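Local coordinates for short-chain dehydrogenase/reductase SDR (Vibrio parahaemolyticus, PDB 3GUY), which probably catalyses NAD(P)(H)-dependent oxidation or reduction, as other short-chain dehydrogenases/reductases do, with a substrate that is not established, at residues G152-V157 / I168-P173; V125-S130 / W148-L153; E16-Y21 / N43-N48. The protein carries 2 engineered substitutions. All coordinates share one frame; numbering follows the deposited sequence.

Contact 1 (G152-V157 / I168-P173); sequences GLIESV and IIAVYP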
ATOM      1  N   GLY D 152       7.637   3.786  -7.061  1.00 19.79           N
ATOM      2  CA  GLY D 152       8.063   2.456  -7.403  1.00 19.68           C
ATOM      3  C   GLY D 152       9.525   2.451  -7.812  1.00 18.23           C
ATOM      4  O   GLY D 152      10.250   1.538  -7.442  1.00 20.38           O
ATOM      5  N   LEU D 153       9.923   3.466  -8.560  1.00 18.52           N
ATOM      6  CA  LEU D 153      11.334   3.669  -8.929  1.00 18.54           C
ATOM      7  C   LEU D 153      12.193   3.778  -7.685  1.00 18.75           C
ATOM      8  O   LEU D 153      13.115   2.952  -7.482  1.00 20.33           O
ATOM      9  CB  LEU D 153      11.480   4.914  -9.764  1.00 18.26           C
ATOM     10  CG  LEU D 153      12.865   5.284 -10.262  1.00 17.18           C
ATOM     11  CD1 LEU D 153      13.215   4.438 -11.532  1.00 16.85           C
ATOM     12  CD2 LEU D 153      12.886   6.765 -10.552  1.00 15.56           C
ATOM     13  N   ILE D 154      11.889   4.732  -6.818  1.00 18.42           N
ATOM     14  CA  ILE D 154      12.794   4.940  -5.637  1.00 19.88           C
ATOM     15  C   ILE D 154      12.798   3.735  -4.677  1.00 20.64           C
ATOM     16  O   ILE D 154      13.818   3.424  -4.112  1.00 19.15           O
ATOM     17  CB  ILE D 154      12.576   6.291  -4.941  1.00 19.73           C
ATOM     18  CG1 ILE D 154      11.278   6.367  -4.132  1.00 22.64           C
ATOM     19  CG2 ILE D 154      12.524   7.414  -5.962  1.00 20.45           C
ATOM     20  CD1 ILE D 154      11.466   6.192  -2.631  1.00 23.49           C
ATOM     21  N   GLU D 155      11.685   3.001  -4.551  1.00 20.27           N
ATOM     22  CA  GLU D 155      11.648   1.906  -3.607  1.00 19.84           C
ATOM     23  C   GLU D 155      12.439   0.691  -4.123  1.00 19.33           C
ATOM     24  O   GLU D 155      13.062  -0.057  -3.356  1.00 18.83           O
ATOM     25  CB  GLU D 155      10.222   1.546  -3.229  1.00 20.19           C
ATOM     26  CG  GLU D 155       9.474   2.653  -2.485  1.00 22.53           C
ATOM     27  CD  GLU D 155       9.811   2.795  -0.985  1.00 28.78           C
ATOM     28  OE1 GLU D 155      10.867   2.297  -0.524  1.00 30.17           O
ATOM     29  OE2 GLU D 155       9.004   3.452  -0.254  1.00 29.53           O
ATOM     30  N   SER D 156      12.492   0.597  -5.425  1.00 17.99           N
ATOM     31  CA  SER D 156      13.323  -0.364  -6.086  1.00 19.03           C
ATOM     32  C   SER D 156      14.810  -0.024  -6.000  1.00 18.86           C
ATOM     33  O   SER D 156      15.623  -0.929  -5.709  1.00 19.85           O
ATOM     34  CB  SER D 156      12.884  -0.476  -7.544  1.00 17.92           C
ATOM     35  OG  SER D 156      11.518  -0.927  -7.619  1.00 18.82           O
ATOM     36  N   VAL D 157      15.139   1.221  -6.304  1.00 19.94           N
ATOM     37  CA  VAL D 157      16.548   1.701  -6.307  1.00 21.35           C
ATOM     38  C   VAL D 157      17.051   1.615  -4.826  1.00 23.08           C
ATOM     39  O   VAL D 157      18.186   1.139  -4.565  1.00 21.58           O
ATOM     40  CB  VAL D 157      16.718   3.085  -6.989  1.00 22.17           C
ATOM     41  CG1 VAL D 157      18.183   3.596  -6.919  1.00 25.09           C
ATOM     42  CG2 VAL D 157      16.234   3.088  -8.458  1.00 21.51           C
ATOM     43  N   ILE D 168      18.326   7.192  -0.186  1.00 22.16           N
ATOM     44  CA  ILE D 168      17.246   7.994  -0.744  1.00 22.18           C
ATOM     45  C   ILE D 168      16.220   8.354   0.360  1.00 20.73           C
ATOM     46  O   ILE D 168      15.757   7.498   1.090  1.00 21.88           O
ATOM     47  CB  ILE D 168      16.535   7.255  -1.909  1.00 22.03           C
ATOM     48  CG1 ILE D 168      17.482   7.037  -3.089  1.00 21.81           C
ATOM     49  CG2 ILE D 168      15.354   8.067  -2.412  1.00 22.26           C
ATOM     50  CD1 ILE D 168      16.909   6.076  -4.157  1.00 22.27           C
ATOM     51  N   ILE D 169      15.897   9.631   0.445  1.00 22.01           N
ATOM     52  CA  ILE D 169      14.926  10.192   1.419  1.00 22.04           C
ATOM     53  C   ILE D 169      13.672  10.544   0.624  1.00 21.07           C
ATOM     54  O   ILE D 169      13.751  11.177  -0.432  1.00 20.39           O
ATOM     55  CB  ILE D 169      15.440  11.474   2.126  1.00 21.48           C
ATOM     56  CG1 ILE D 169      16.864  11.272   2.693  1.00 24.62           C
ATOM     57  CG2 ILE D 169      14.431  12.015   3.222  1.00 20.34           C
ATOM     58  CD1 ILE D 169      17.009  10.111   3.494  1.00 26.56           C
ATOM     59  N   ALA D 170      12.537  10.021   1.078  1.00 20.85           N
ATOM     60  CA  ALA D 170      11.270  10.204   0.344  1.00 19.66           C
ATOM     61  C   ALA D 170      10.454  11.253   1.056  1.00 19.01           C
ATOM     62  O   ALA D 170      10.253  11.188   2.246  1.00 20.16           O
ATOM     63  CB  ALA D 170      10.488   8.879   0.243  1.00 19.51           C
ATOM     64  N   VAL D 171      10.001  12.245   0.325  1.00 18.77           N
ATOM     65  CA  VAL D 171       9.222  13.322   0.894  1.00 19.49           C
ATOM     66  C   VAL D 171       7.927  13.422   0.104  1.00 20.52           C
ATOM     67  O   VAL D 171       7.970  13.412  -1.136  1.00 18.91           O
ATOM     68  CB  VAL D 171       9.970  14.674   0.766  1.00 19.13           C
ATOM     69  CG1 VAL D 171       9.174  15.755   1.441  1.00 20.24           C
ATOM     70  CG2 VAL D 171      11.454  14.549   1.298  1.00 18.78           C
ATOM     71  N   TYR D 172       6.799  13.514   0.828  1.00 20.96           N
ATOM     72  CA  TYR D 172       5.456  13.526   0.246  1.00 20.53           C
ATOM     73  C   TYR D 172       4.667  14.714   0.751  1.00 22.00           C
ATOM     74  O   TYR D 172       4.033  14.634   1.809  1.00 23.40           O
ATOM     75  CB  TYR D 172       4.675  12.246   0.576  1.00 21.81           C
ATOM     76  CG  TYR D 172       5.382  10.957   0.214  1.00 19.87           C
ATOM     77  CD1 TYR D 172       5.256  10.392  -1.052  1.00 18.70           C
ATOM     78  CD2 TYR D 172       6.215  10.331   1.118  1.00 21.95           C
ATOM     79  CE1 TYR D 172       5.902   9.209  -1.389  1.00 21.03           C
ATOM     80  CE2 TYR D 172       6.894   9.123   0.784  1.00 22.96           C
ATOM     81  CZ  TYR D 172       6.707   8.569  -0.464  1.00 22.59           C
ATOM     82  OH  TYR D 172       7.399   7.422  -0.777  1.00 21.27           O
ATOM     83  N   PRO D 173       4.743  15.842   0.039  1.00 22.50           N
ATOM     84  CA  PRO D 173       3.939  16.972   0.423  1.00 23.18           C
ATOM     85  C   PRO D 173       2.522  16.877  -0.098  1.00 24.58           C
ATOM     86  O   PRO D 173       2.287  16.362  -1.206  1.00 22.25           O
ATOM     87  CB  PRO D 173       4.634  18.161  -0.225  1.00 23.39           C
ATOM     88  CG  PRO D 173       5.703  17.629  -1.053  1.00 24.57           C
ATOM     89  CD  PRO D 173       5.833  16.187  -0.891  1.00 22.06           C
TER
HETATM   90  O   HOH W   1       8.350   5.797   0.949  1.00 26.89           O
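I154 and V157 of helix 141-160 pack against I168 and A170 of strand 167-174 in a buried helix-on-sheet contact, the second half of a beta-alpha-beta unit. The segments run nearly antiparallel, with 152° between their directions and 9.6 Å between their axes at closest approach, a spacing filled by aliphatic side chains without any direct hydrogen bond.

I168 points at the helix and offers both its branches. Its CG2 lies 4.2 Å from CB of I154, while I168 CD1 reaches on to V157 CG1 at 3.9 Å, the two side chains crossing at about a right angle. I154 has CG1 lodged between its backbone N and carbonyl carbon (chi1 73°); from there I154 CD1 meets A170 CB at 4.1 Å. M127 of the neighbouring strand touches both I154 and I168.

Farther along, the contact turns polar. E155 OE2 and Y172 OH, 4.3 Å apart, are joined by a water that accepts from Y172 OH at 2.6 Å and donates to E155 OE2 at 2.7 Å. This water sits at the ring edge, in its plane. The other carboxylate oxygen, OE1, forms a salt bridge with R158, whose guanidinium also donates to the backbone O of I168.

On another side of the helix, S156 N and OG approach the O of G152 from opposite faces of its carbonyl plane, and S156 OG also accepts a hydrogen bond from K137 N of the second subunit. The helix is thus sandwiched between its own sheet and a neighbouring chain. The chemistry implies a division of labour: aliphatic packing fills the space between helix and strand, whereas the water-linked E155-Y172 pair and the R158-I168 hydrogen bond join them through polar groups; the E155-R158 salt bridge, within the helix, may hold R158 in place.

Contact 2 (V125-S130 / W148-L153); sequences VVMIMS and WAVKGL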
ATOM      1  N   VAL D 125      20.026  11.609  -1.334  1.00 27.77           N
ATOM      2  CA  VAL D 125      19.197  12.003  -2.437  1.00 27.07           C
ATOM      3  C   VAL D 125      17.788  12.188  -1.904  1.00 25.87           C
ATOM      4  O   VAL D 125      17.176  11.245  -1.443  1.00 26.37           O
ATOM      5  CB  VAL D 125      19.270  10.956  -3.542  1.00 26.90           C
ATOM      6  CG1 VAL D 125      18.360  11.328  -4.650  1.00 25.26           C
ATOM      7  CG2 VAL D 125      20.743  10.872  -4.037  1.00 26.21           C
ATOM      8  N   VAL D 126      17.312  13.411  -1.922  1.00 25.14           N
ATOM      9  CA  VAL D 126      16.009  13.726  -1.409  1.00 25.06           C
ATOM     10  C   VAL D 126      15.048  13.791  -2.587  1.00 24.58           C
ATOM     11  O   VAL D 126      15.022  14.764  -3.352  1.00 23.03           O
ATOM     12  CB  VAL D 126      15.985  15.044  -0.638  1.00 24.01           C
ATOM     13  CG1 VAL D 126      14.541  15.344  -0.152  1.00 22.61           C
ATOM     14  CG2 VAL D 126      17.013  15.021   0.534  1.00 23.89           C
ATOM     15  N   MET D 127      14.206  12.771  -2.694  1.00 25.69           N
ATOM     16  CA  MET D 127      13.208  12.745  -3.778  1.00 24.64           C
ATOM     17  C   MET D 127      11.845  13.300  -3.337  1.00 24.89           C
ATOM     18  O   MET D 127      11.123  12.685  -2.565  1.00 23.56           O
ATOM     19  CB  MET D 127      13.107  11.325  -4.303  1.00 26.00           C
ATOM     20  CG  MET D 127      14.440  10.768  -4.900  1.00 28.73           C
ATOM     21  SD  MET D 127      15.002  11.526  -6.490  1.00 22.73           S
ATOM     22  CE  MET D 127      13.393  11.211  -7.346  1.00 27.57           C
ATOM     23  N   ILE D 128      11.463  14.463  -3.852  1.00 24.93           N
ATOM     24  CA  ILE D 128      10.195  15.050  -3.456  1.00 25.43           C
ATOM     25  C   ILE D 128       9.090  14.599  -4.403  1.00 24.35           C
ATOM     26  O   ILE D 128       9.178  14.788  -5.630  1.00 23.75           O
ATOM     27  CB  ILE D 128      10.254  16.563  -3.359  1.00 27.00           C
ATOM     28  CG1 ILE D 128      11.362  16.966  -2.343  1.00 28.24           C
ATOM     29  CG2 ILE D 128       8.897  17.121  -2.963  1.00 26.75           C
ATOM     30  CD1 ILE D 128      11.558  18.412  -2.265  1.00 29.22           C
ATOM     31  N   MET D 129       8.059  13.983  -3.824  1.00 22.83           N
ATOM     32  CA  MET D 129       6.981  13.421  -4.623  1.00 22.77           C
ATOM     33  C   MET D 129       5.723  14.213  -4.271  1.00 22.39           C
ATOM     34  O   MET D 129       5.678  15.423  -4.431  1.00 22.58           O
ATOM     35  CB  MET D 129       6.858  11.873  -4.397  1.00 21.98           C
ATOM     36  CG  MET D 129       7.935  11.079  -5.123  1.00 21.21           C
ATOM     37  SD  MET D 129       8.189   9.392  -4.636  1.00 15.79           S
ATOM     38  CE  MET D 129       9.031   9.800  -3.063  1.00 21.92           C
ATOM     39  N   SER D 130       4.707  13.551  -3.764  1.00 21.94           N
ATOM     40  CA  SER D 130       3.441  14.200  -3.463  1.00 22.35           C
ATOM     41  C   SER D 130       2.658  13.150  -2.710  1.00 21.34           C
ATOM     42  O   SER D 130       2.981  11.932  -2.793  1.00 21.59           O
ATOM     43  CB  SER D 130       2.697  14.581  -4.750  1.00 22.77           C
ATOM     44  OG  SER D 130       1.293  14.600  -4.531  1.00 23.81           O
ATOM     45  N   TRP D 148       3.026   7.787  -8.460  1.00 18.80           N
ATOM     46  CA  TRP D 148       3.200   6.391  -8.098  1.00 18.14           C
ATOM     47  C   TRP D 148       4.416   5.768  -8.817  1.00 17.08           C
ATOM     48  O   TRP D 148       5.121   4.907  -8.239  1.00 16.78           O
ATOM     49  CB  TRP D 148       1.961   5.570  -8.494  1.00 18.06           C
ATOM     50  CG  TRP D 148       0.762   5.700  -7.578  1.00 20.39           C
ATOM     51  CD1 TRP D 148       0.157   6.874  -7.139  1.00 18.98           C
ATOM     52  CD2 TRP D 148      -0.025   4.637  -7.056  1.00 19.63           C
ATOM     53  NE1 TRP D 148      -0.934   6.579  -6.376  1.00 19.80           N
ATOM     54  CE2 TRP D 148      -1.072   5.221  -6.296  1.00 20.42           C
ATOM     55  CE3 TRP D 148       0.050   3.239  -7.138  1.00 22.21           C
ATOM     56  CZ2 TRP D 148      -2.022   4.449  -5.608  1.00 24.07           C
ATOM     57  CZ3 TRP D 148      -0.904   2.476  -6.472  1.00 25.56           C
ATOM     58  CH2 TRP D 148      -1.926   3.083  -5.697  1.00 23.98           C
ATOM     59  N   ALA D 149       4.600   6.143 -10.090  1.00 16.65           N
ATOM     60  CA  ALA D 149       5.751   5.669 -10.872  1.00 18.03           C
ATOM     61  C   ALA D 149       7.098   6.035 -10.176  1.00 17.99           C
ATOM     62  O   ALA D 149       7.949   5.189  -9.940  1.00 17.79           O
ATOM     63  CB  ALA D 149       5.697   6.222 -12.306  1.00 17.73           C
ATOM     64  N   VAL D 150       7.228   7.290  -9.804  1.00 18.89           N
ATOM     65  CA  VAL D 150       8.404   7.712  -9.052  1.00 19.12           C
ATOM     66  C   VAL D 150       8.615   6.913  -7.752  1.00 19.95           C
ATOM     67  O   VAL D 150       9.712   6.522  -7.477  1.00 18.35           O
ATOM     68  CB  VAL D 150       8.501   9.238  -8.839  1.00 19.67           C
ATOM     69  CG1 VAL D 150       9.798   9.603  -8.007  1.00 18.33           C
ATOM     70  CG2 VAL D 150       8.479   9.993 -10.180  1.00 18.84           C
ATOM     71  N   LYS D 151       7.572   6.657  -6.971  1.00 20.13           N
ATOM     72  CA  LYS D 151       7.699   5.856  -5.762  1.00 19.77           C
ATOM     73  C   LYS D 151       8.134   4.403  -6.000  1.00 19.50           C
ATOM     74  O   LYS D 151       8.908   3.873  -5.253  1.00 19.03           O
ATOM     75  CB  LYS D 151       6.404   5.861  -4.985  1.00 19.11           C
ATOM     76  CG  LYS D 151       6.536   5.241  -3.651  1.00 23.36           C
ATOM     77  CD  LYS D 151       5.227   5.349  -2.911  1.00 25.53           C
ATOM     78  CE  LYS D 151       5.002   4.205  -2.012  1.00 29.78           C
ATOM     79  NZ  LYS D 151       5.318   4.634  -0.730  1.00 31.44           N
ATOM     80  N   GLY D 152       7.637   3.786  -7.061  1.00 19.79           N
ATOM     81  CA  GLY D 152       8.063   2.456  -7.403  1.00 19.68           C
ATOM     82  C   GLY D 152       9.525   2.451  -7.812  1.00 18.23           C
ATOM     83  O   GLY D 152      10.250   1.538  -7.442  1.00 20.38           O
ATOM     84  N   LEU D 153       9.923   3.466  -8.560  1.00 18.52           N
ATOM     85  CA  LEU D 153      11.334   3.669  -8.929  1.00 18.54           C
ATOM     86  C   LEU D 153      12.193   3.778  -7.685  1.00 18.75           C
ATOM     87  O   LEU D 153      13.115   2.952  -7.482  1.00 20.33           O
ATOM     88  CB  LEU D 153      11.480   4.914  -9.764  1.00 18.26           C
ATOM     89  CG  LEU D 153      12.865   5.284 -10.262  1.00 17.18           C
ATOM     90  CD1 LEU D 153      13.215   4.438 -11.532  1.00 16.85           C
ATOM     91  CD2 LEU D 153      12.886   6.765 -10.552  1.00 15.56           C
TER
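Where strand 124-128 gives way to loop, its backbone passes closest to helix 141-160 at M129 and V150, whose CA atoms are 7.4 Å apart. M127 and M129 both point toward the helix, while I128 between them faces away; no hydrogen bond crosses the gap.

V150 CG1, anti to its own backbone N (chi1 180°), is the shared target of the two methionines. M129 CG and M129 SD each lie 3.7 Å from V150 CG1. M127 arrives with its terminal methyl, CE, 4.0 Å from V150 CG1, after a chain folded at both chi2 and chi3. M129 SD also lies against the backbone of the next residue, 3.6 Å from K151 N, and touches K151 CB. Beyond that atom the lysine leads off toward Y172 OH and E155, with weak polar contacts to both. A107 of helix 93-118 covers V150, and A149 packs on its counterpart in the second subunit.

The arrangement is the opening half of a beta-alpha-beta crossover in a Rossmann fold; in short-chain dehydrogenases the corresponding strand end and helix carry the catalytic serine and the tyrosine-lysine pair.

Contact 3 (E16-Y21 / N43-N48); sequences ELAKLY and NCLSNN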
ATOM      1  N   GLU D  16      12.636  27.801  -2.024  1.00 31.31           N
ATOM      2  CA  GLU D  16      12.574  28.037  -0.554  1.00 31.97           C
ATOM      3  C   GLU D  16      13.557  27.157   0.186  1.00 31.49           C
ATOM      4  O   GLU D  16      14.166  27.606   1.148  1.00 32.54           O
ATOM      5  CB  GLU D  16      11.165  27.830  -0.022  1.00 31.81           C
ATOM      6  CG  GLU D  16      10.199  28.824  -0.596  1.00 33.67           C
ATOM      7  CD  GLU D  16      10.699  30.269  -0.479  1.00 37.35           C
ATOM      8  OE1 GLU D  16      11.124  30.697   0.626  1.00 38.91           O
ATOM      9  OE2 GLU D  16      10.686  30.969  -1.517  1.00 42.91           O
ATOM     10  N   LEU D  17      13.756  25.917  -0.268  1.00 31.51           N
ATOM     11  CA  LEU D  17      14.816  25.072   0.325  1.00 30.36           C
ATOM     12  C   LEU D  17      16.202  25.683   0.037  1.00 31.86           C
ATOM     13  O   LEU D  17      17.095  25.691   0.895  1.00 29.45           O
ATOM     14  CB  LEU D  17      14.760  23.624  -0.200  1.00 30.34           C
ATOM     15  CG  LEU D  17      13.794  22.654   0.488  1.00 30.61           C
ATOM     16  CD1 LEU D  17      13.673  21.359  -0.377  1.00 29.59           C
ATOM     17  CD2 LEU D  17      14.183  22.322   1.957  1.00 28.00           C
ATOM     18  N   ALA D  18      16.384  26.209  -1.176  1.00 32.13           N
ATOM     19  CA  ALA D  18      17.662  26.845  -1.498  1.00 33.40           C
ATOM     20  C   ALA D  18      17.981  27.946  -0.455  1.00 34.20           C
ATOM     21  O   ALA D  18      19.089  28.006   0.080  1.00 33.46           O
ATOM     22  CB  ALA D  18      17.671  27.399  -2.944  1.00 32.92           C
ATOM     23  N   LYS D  19      16.987  28.777  -0.144  1.00 35.92           N
ATOM     24  CA  LYS D  19      17.175  29.903   0.772  1.00 36.85           C
ATOM     25  C   LYS D  19      17.560  29.447   2.185  1.00 37.34           C
ATOM     26  O   LYS D  19      18.456  30.057   2.799  1.00 37.60           O
ATOM     27  CB  LYS D  19      15.927  30.777   0.803  1.00 37.63           C
ATOM     28  CG  LYS D  19      15.678  31.428  -0.508  1.00 39.33           C
ATOM     29  CD  LYS D  19      14.342  32.106  -0.551  1.00 43.70           C
ATOM     30  CE  LYS D  19      14.141  32.798  -1.881  1.00 46.08           C
ATOM     31  NZ  LYS D  19      12.852  33.555  -1.855  1.00 49.32           N
ATOM     32  N   LEU D  20      16.932  28.376   2.694  1.00 37.02           N
ATOM     33  CA  LEU D  20      17.238  27.891   4.054  1.00 37.20           C
ATOM     34  C   LEU D  20      18.628  27.257   4.127  1.00 37.77           C
ATOM     35  O   LEU D  20      19.340  27.393   5.151  1.00 38.93           O
ATOM     36  CB  LEU D  20      16.183  26.888   4.568  1.00 37.31           C
ATOM     37  CG  LEU D  20      14.707  27.299   4.740  1.00 36.01           C
ATOM     38  CD1 LEU D  20      13.923  26.036   5.130  1.00 36.53           C
ATOM     39  CD2 LEU D  20      14.441  28.411   5.765  1.00 33.00           C
ATOM     40  N   TYR D  21      19.031  26.554   3.077  1.00 37.19           N
ATOM     41  CA  TYR D  21      20.370  25.952   3.057  1.00 37.94           C
ATOM     42  C   TYR D  21      21.434  27.069   2.929  1.00 37.72           C
ATOM     43  O   TYR D  21      22.435  27.051   3.619  1.00 37.52           O
ATOM     44  CB  TYR D  21      20.556  24.986   1.879  1.00 38.16           C
ATOM     45  CG  TYR D  21      19.960  23.616   2.021  1.00 40.66           C
ATOM     46  CD1 TYR D  21      20.390  22.741   3.032  1.00 42.97           C
ATOM     47  CD2 TYR D  21      18.992  23.164   1.129  1.00 41.87           C
ATOM     48  CE1 TYR D  21      19.860  21.468   3.157  1.00 44.08           C
ATOM     49  CE2 TYR D  21      18.455  21.889   1.248  1.00 43.52           C
ATOM     50  CZ  TYR D  21      18.902  21.045   2.255  1.00 45.00           C
ATOM     51  OH  TYR D  21      18.376  19.780   2.359  1.00 45.15           O
ATOM     52  N   ASN D  43      20.208  35.470  -6.791  1.00 44.39           N
ATOM     53  CA  ASN D  43      20.603  36.814  -6.396  1.00 45.97           C
ATOM     54  C   ASN D  43      20.066  37.180  -5.011  1.00 46.82           C
ATOM     55  O   ASN D  43      20.407  38.244  -4.501  1.00 47.14           O
ATOM     56  CB  ASN D  43      20.161  37.849  -7.461  1.00 46.17           C
ATOM     57  CG  ASN D  43      21.033  37.799  -8.724  1.00 47.36           C
ATOM     58  OD1 ASN D  43      22.140  37.252  -8.701  1.00 48.62           O
ATOM     59  ND2 ASN D  43      20.536  38.363  -9.827  1.00 47.82           N
ATOM     60  N   CYS D  44      19.219  36.311  -4.427  1.00 47.13           N
ATOM     61  CA  CYS D  44      18.914  36.347  -2.982  1.00 47.61           C
ATOM     62  C   CYS D  44      19.922  35.586  -2.124  1.00 46.64           C
ATOM     63  O   CYS D  44      19.903  35.715  -0.902  1.00 47.32           O
ATOM     64  CB  CYS D  44      17.553  35.731  -2.664  1.00 47.90           C
ATOM     65  SG  CYS D  44      16.220  36.285  -3.666  1.00 51.63           S
ATOM     66  N   LEU D  45      20.762  34.772  -2.742  1.00 45.41           N
ATOM     67  CA  LEU D  45      21.656  33.907  -2.007  1.00 44.58           C
ATOM     68  C   LEU D  45      23.010  34.574  -1.914  1.00 44.82           C
ATOM     69  O   LEU D  45      23.315  35.475  -2.709  1.00 45.33           O
ATOM     70  CB  LEU D  45      21.769  32.558  -2.716  1.00 44.26           C
ATOM     71  CG  LEU D  45      20.416  31.947  -3.114  1.00 43.23           C
ATOM     72  CD1 LEU D  45      20.633  30.582  -3.776  1.00 40.93           C
ATOM     73  CD2 LEU D  45      19.454  31.863  -1.916  1.00 40.90           C
ATOM     74  N   SER D  46      23.808  34.154  -0.932  1.00 43.96           N
ATOM     75  CA  SER D  46      25.155  34.684  -0.735  1.00 43.55           C
ATOM     76  C   SER D  46      26.263  33.608  -0.787  1.00 42.19           C
ATOM     77  O   SER D  46      27.436  33.954  -0.883  1.00 42.30           O
ATOM     78  CB  SER D  46      25.224  35.399   0.612  1.00 43.64           C
ATOM     79  OG  SER D  46      25.936  34.582   1.536  1.00 45.99           O
ATOM     80  N   ASN D  47      25.904  32.325  -0.684  1.00 40.74           N
ATOM     81  CA  ASN D  47      26.878  31.201  -0.782  1.00 39.61           C
ATOM     82  C   ASN D  47      26.661  30.293  -2.005  1.00 38.95           C
ATOM     83  O   ASN D  47      27.308  29.249  -2.162  1.00 37.90           O
ATOM     84  CB  ASN D  47      26.825  30.403   0.503  1.00 39.30           C
ATOM     85  CG  ASN D  47      26.911  31.317   1.711  1.00 40.18           C
ATOM     86  OD1 ASN D  47      27.848  32.120   1.805  1.00 38.68           O
ATOM     87  ND2 ASN D  47      25.907  31.274   2.578  1.00 35.84           N
ATOM     88  N   ASN D  48      25.772  30.725  -2.888  1.00 38.64           N
ATOM     89  CA  ASN D  48      25.488  29.974  -4.102  1.00 38.41           C
ATOM     90  C   ASN D  48      26.691  29.903  -5.051  1.00 39.19           C
ATOM     91  O   ASN D  48      27.394  30.906  -5.275  1.00 39.35           O
ATOM     92  CB  ASN D  48      24.259  30.549  -4.820  1.00 38.16           C
ATOM     93  CG  ASN D  48      24.035  29.904  -6.168  1.00 38.89           C
ATOM     94  OD1 ASN D  48      24.525  30.418  -7.174  1.00 35.49           O
ATOM     95  ND2 ASN D  48      23.385  28.705  -6.184  1.00 33.93           N
TER
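L45 and K19 both hold CG beside the backbone N and anti to the carbonyl carbon, but then extend in different directions. With chi1 -48° and chi2 -178°, L45 carries its methyls from the loop to the helix, whereas K19 (chi1 -65°) runs out fully extended and passes across them, the two side chains crossing at about a right angle. L45 CD2 rests on the root of the lysine, 4.0 Å from K19 CA and 4.1 Å from K19 CG. The other methyl, L45 CD1, lies 4.4 Å from A18 CB, a looser approach.

L45 is also backed by T28 and L30 of strand 28-32, so it sits between helix 12-23 and that strand. Toward the surface, C44 SG approaches the aliphatic part of the same lysine, 4.4 Å from K19 CE. The chain continues past it to E16 of its own helix, where K19 NZ and E16 OE2 form a salt bridge at 3.4 Å that is weak as a hydrogen bond.

No hydrogen bond joins the two segments, yet D22, just after this part of the helix, grips the loop: its two carboxylate oxygens accept from the backbone N atoms of S46 and N47. The arrangement belongs to the N-terminal half of a Rossmann fold, where helix 12-23, following strand 4-7, flanks the sheet and the connection from helix 35-42 to strand 51-53 packs against it at A18 and K19.

In the fold
Contact 2 and contact 1 are the first and second halves of one beta-alpha-beta unit, with centres about 4 Å apart, sharing G152 and L153. Their neighbouring strands are joined by probable hydrogen bonds from M129 N to V171 O (2.7 Å) and from I169 N to V125 O (2.8 Å). Both touch the second subunit and use the helix that in short-chain dehydrogenases carries catalytic residues. Contact 3 is centred about 25 Å from contact 1 and about 24 Å from contact 2; its helix 12-23 follows the glycine-rich turn that in this family binds the cofactor. That helix meets the far face of strand 124-128, where L17 CD1 lies 4.1 Å from I128 CD1, so the sheet connects the helix layers on its two faces.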